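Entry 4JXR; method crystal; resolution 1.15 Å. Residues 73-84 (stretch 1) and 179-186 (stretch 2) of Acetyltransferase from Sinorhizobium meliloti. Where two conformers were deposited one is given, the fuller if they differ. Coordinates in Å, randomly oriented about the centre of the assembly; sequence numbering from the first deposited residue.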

# COMPACT_ATOMS: atom_id res chain seq x y z
N SER A 73 6.10 -8.87 -5.53
CA SER A 73 5.43 -9.25 -4.31
C SER A 73 4.04 -8.63 -4.31
O SER A 73 3.61 -7.99 -5.28
CB SER A 73 6.23 -8.80 -3.11
OG SER A 73 5.69 -9.40 -1.93
N ALA A 74 3.28 -8.83 -3.23
CA ALA A 74 1.96 -8.21 -3.16
C ALA A 74 2.08 -6.71 -3.10
O ALA A 74 2.97 -6.16 -2.44
CB ALA A 74 1.25 -8.68 -1.92
N PHE A 75 1.10 -6.03 -3.69
CA PHE A 75 0.87 -4.62 -3.39
C PHE A 75 0.34 -4.51 -1.94
O PHE A 75 0.88 -3.77 -1.13
CB PHE A 75 -0.17 -4.09 -4.38
CG PHE A 75 -0.67 -2.72 -4.02
CD1 PHE A 75 0.15 -1.64 -4.08
CD2 PHE A 75 -1.96 -2.50 -3.62
CE1 PHE A 75 -0.29 -0.37 -3.70
CE2 PHE A 75 -2.41 -1.26 -3.24
CZ PHE A 75 -1.57 -0.18 -3.26
N ARG A 76 -0.70 -5.26 -1.63
CA ARG A 76 -1.22 -5.51 -0.31
C ARG A 76 -1.67 -6.97 -0.28
O ARG A 76 -2.17 -7.47 -1.25
CB ARG A 76 -2.42 -4.60 0.04
CG ARG A 76 -2.05 -3.17 0.20
CD ARG A 76 -3.16 -2.16 0.54
NE ARG A 76 -2.54 -0.92 1.02
CZ ARG A 76 -3.21 0.15 1.46
NH1 ARG A 76 -4.53 0.23 1.36
NH2 ARG A 76 -2.55 1.16 1.97
N ASN A 77 -1.40 -7.65 0.82
CA ASN A 77 -1.67 -9.09 0.89
C ASN A 77 -3.09 -9.38 1.38
O ASN A 77 -3.28 -10.21 2.25
CB ASN A 77 -0.66 -9.76 1.80
CG ASN A 77 -0.76 -9.27 3.21
OD1 ASN A 77 -1.53 -8.43 3.52
ND2 ASN A 77 0.02 -9.85 4.07
N ARG A 78 -4.09 -8.72 0.82
CA ARG A 78 -5.50 -8.97 1.06
C ARG A 78 -6.03 -9.76 -0.14
O ARG A 78 -5.58 -9.61 -1.29
CB ARG A 78 -6.34 -7.73 1.28
CG ARG A 78 -6.00 -6.81 2.50
CD ARG A 78 -5.59 -7.54 3.78
NE ARG A 78 -5.61 -6.68 4.99
CZ ARG A 78 -5.32 -7.09 6.22
NH1 ARG A 78 -5.38 -6.24 7.25
NH2 ARG A 78 -4.95 -8.34 6.44
N THR A 79 -6.97 -10.64 0.17
CA THR A 79 -7.49 -11.62 -0.76
C THR A 79 -7.78 -11.06 -2.14
O THR A 79 -7.37 -11.63 -3.16
CB THR A 79 -8.73 -12.30 -0.18
OG1 THR A 79 -8.45 -12.77 1.12
CG2 THR A 79 -9.18 -13.44 -1.09
N ALA A 80 -8.56 -9.98 -2.22
CA ALA A 80 -8.99 -9.51 -3.52
C ALA A 80 -7.87 -8.98 -4.38
O ALA A 80 -8.06 -8.85 -5.56
CB ALA A 80 -10.13 -8.55 -3.40
N TYR A 81 -6.71 -8.64 -3.79
CA TYR A 81 -5.55 -8.19 -4.51
C TYR A 81 -4.66 -9.32 -5.03
O TYR A 81 -3.59 -9.07 -5.55
CB TYR A 81 -4.68 -7.27 -3.66
CG TYR A 81 -5.20 -5.90 -3.36
CD1 TYR A 81 -5.43 -4.98 -4.37
CD2 TYR A 81 -5.34 -5.46 -2.05
CE1 TYR A 81 -5.73 -3.64 -4.07
CE2 TYR A 81 -5.68 -4.12 -1.74
CZ TYR A 81 -5.89 -3.26 -2.76
OH TYR A 81 -6.20 -1.92 -2.48
N ARG A 82 -5.09 -10.59 -4.91
CA ARG A 82 -4.15 -11.68 -5.18
C ARG A 82 -3.65 -11.75 -6.61
O ARG A 82 -2.57 -12.32 -6.83
CB ARG A 82 -4.73 -13.02 -4.73
CG ARG A 82 -5.98 -13.48 -5.49
CD ARG A 82 -6.68 -14.57 -4.70
NE ARG A 82 -7.90 -15.09 -5.33
CZ ARG A 82 -9.08 -14.48 -5.30
NH1 ARG A 82 -9.23 -13.33 -4.68
NH2 ARG A 82 -10.13 -15.07 -5.88
N PHE A 83 -4.37 -11.21 -7.57
CA PHE A 83 -3.93 -11.21 -8.97
C PHE A 83 -3.10 -9.99 -9.33
O PHE A 83 -2.70 -9.84 -10.50
CB PHE A 83 -5.14 -11.31 -9.92
CG PHE A 83 -5.94 -12.56 -9.65
CD1 PHE A 83 -5.50 -13.79 -10.04
CD2 PHE A 83 -7.13 -12.47 -8.94
CE1 PHE A 83 -6.24 -14.94 -9.69
CE2 PHE A 83 -7.85 -13.62 -8.60
CZ PHE A 83 -7.41 -14.81 -8.99
N LEU A 84 -2.81 -9.13 -8.36
CA LEU A 84 -1.98 -7.92 -8.52
C LEU A 84 -0.64 -8.15 -7.86
O LEU A 84 -0.55 -8.59 -6.72
CB LEU A 84 -2.69 -6.77 -7.83
CG LEU A 84 -1.90 -5.44 -7.73
CD1 LEU A 84 -1.60 -4.87 -9.08
CD2 LEU A 84 -2.65 -4.46 -6.87
N TYR A 179 -2.90 -21.43 -8.76
CA TYR A 179 -2.10 -20.26 -8.41
C TYR A 179 -2.23 -19.24 -9.53
O TYR A 179 -2.14 -19.61 -10.66
CB TYR A 179 -0.63 -20.70 -8.24
CG TYR A 179 0.31 -19.60 -7.73
CD1 TYR A 179 0.49 -19.44 -6.39
CD2 TYR A 179 0.99 -18.76 -8.59
CE1 TYR A 179 1.34 -18.46 -5.87
CE2 TYR A 179 1.81 -17.76 -8.10
CZ TYR A 179 2.02 -17.62 -6.75
OH TYR A 179 2.86 -16.63 -6.31
N PRO A 180 -2.38 -17.93 -9.19
CA PRO A 180 -2.32 -17.32 -7.84
C PRO A 180 -3.68 -17.18 -7.17
O PRO A 180 -3.79 -16.49 -6.14
CB PRO A 180 -1.66 -15.96 -8.13
CG PRO A 180 -2.26 -15.61 -9.47
CD PRO A 180 -2.30 -16.91 -10.23
N ASP A 181 -4.73 -17.83 -7.68
CA ASP A 181 -6.03 -17.79 -7.01
C ASP A 181 -5.95 -18.35 -5.62
O ASP A 181 -6.80 -18.03 -4.78
CB ASP A 181 -7.05 -18.62 -7.82
CG ASP A 181 -8.43 -18.45 -7.31
OD1 ASP A 181 -8.91 -17.32 -7.18
OD2 ASP A 181 -9.10 -19.49 -7.04
N THR A 182 -4.98 -19.21 -5.37
CA THR A 182 -4.78 -19.86 -4.10
C THR A 182 -4.09 -19.00 -3.03
O THR A 182 -3.96 -19.43 -1.89
CB THR A 182 -3.97 -21.13 -4.30
OG1 THR A 182 -2.80 -20.76 -5.04
CG2 THR A 182 -4.74 -22.14 -5.11
N LEU A 183 -3.61 -17.79 -3.40
CA LEU A 183 -2.97 -16.91 -2.42
C LEU A 183 -4.00 -16.21 -1.57
O LEU A 183 -5.05 -15.76 -2.02
CB LEU A 183 -2.15 -15.83 -3.12
CG LEU A 183 -0.80 -16.23 -3.65
CD1 LEU A 183 -0.24 -15.11 -4.49
CD2 LEU A 183 0.14 -16.53 -2.53
N TYR A 184 -3.63 -16.03 -0.31
CA TYR A 184 -4.37 -15.19 0.61
C TYR A 184 -5.79 -15.64 0.85
O TYR A 184 -6.70 -14.84 0.97
CB TYR A 184 -4.32 -13.69 0.20
CG TYR A 184 -2.89 -13.25 -0.13
CD1 TYR A 184 -1.80 -13.57 0.67
CD2 TYR A 184 -2.64 -12.52 -1.25
CE1 TYR A 184 -0.51 -13.23 0.32
CE2 TYR A 184 -1.35 -12.16 -1.63
CZ TYR A 184 -0.30 -12.55 -0.85
OH TYR A 184 1.02 -12.26 -1.17
N ARG A 185 -6.01 -16.96 0.91
CA ARG A 185 -7.33 -17.55 1.11
C ARG A 185 -7.35 -18.16 2.51
O ARG A 185 -6.32 -18.55 3.04
CB ARG A 185 -7.63 -18.62 0.06
CG ARG A 185 -7.33 -18.19 -1.34
CD ARG A 185 -8.03 -16.93 -1.83
NE ARG A 185 -9.48 -16.97 -1.83
CZ ARG A 185 -10.17 -17.46 -2.84
NH1 ARG A 185 -9.60 -17.98 -3.92
NH2 ARG A 185 -11.49 -17.41 -2.77
N SER A 186 -8.48 -18.25 3.10
CA SER A 186 -8.47 -18.73 4.50
C SER A 186 -9.90 -18.96 4.97
O SER A 186 -10.15 -19.29 6.14
CB SER A 186 -7.67 -17.78 5.43
OG SER A 186 -8.30 -16.51 5.61
OXT SER A 186 -10.81 -18.83 4.15

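Neither stretch offers a long regular element to pack; the contact is built from turns. Stretch 1 enters as a strand at Ser73, passes through loop, tightens into a 3-10 segment that begins at Thr79, and closes with a type I turn from Tyr81 to Leu84, held by Leu84 N to Tyr81 O at 2.9 Å. Stretch 2, the C-terminal tail, has no helix or strand; a cis peptide bond precedes Pro180, and a type I turn runs from Pro180 to Leu183, with Leu183 N bonded to Pro180 O at 3.0 Å. The backbones come nearest at Thr79 and Tyr184, whose CA atoms lie 4.9 Å apart. There Thr79 OG1 donates to Tyr184 O at 2.7 Å, so a short side chain ties one segment directly to the main chain of the other.

Arg82 organises the polar half of the contact. Its CA-to-CB bond points toward stretch 2, and the guanidinium divides its donors among several acceptors. NE and NH2 both reach Asp181 OD1, at 3.1 and 2.9 Å, in a salt bridge that lies at the guanidinium edge, where N-H bonds can point at an acceptor. NE also makes a weak bond to Asp181 O at 3.2 Å. NH1 turns back to its own stretch, donating to Thr79 O at 2.9 Å; the same carbonyl accepts from Arg82 N at 3.1 Å, so the residue that grips the tail also braces the 3-10 segment.

Arg185 lies over one face of this guanidinium, its NH1 3.5 Å from Arg82 NH2. Two like charges this close would be expected to repel, but Asp181 serves both: Arg185 NH1 donates to Asp181 O at 2.9 Å and forms a salt bridge with Asp181 OD1 at 3.4 Å. The carboxylate thus offsets charge from two arginines.

Tyr184, with positive phi and psi (62/37), has its CA-to-CB bond pointing toward stretch 1, and it is the residue most covered in the contact. Asn77 CB sits over one face of its ring, 4.0 Å from the centroid and 19° off the normal, a CH-pi contact; Ala74 CB approaches the phenol end, 3.7 Å from Tyr184 OH. Elsewhere along the contact, Phe83 CD1 packs 3.8 Å from Pro180 CG, and the edge of the Phe83 ring meets the shared carboxylate, with CZ 3.4 Å from Asp181 OD1. The rule to read here is economy: one acid, used several times, joins two turns.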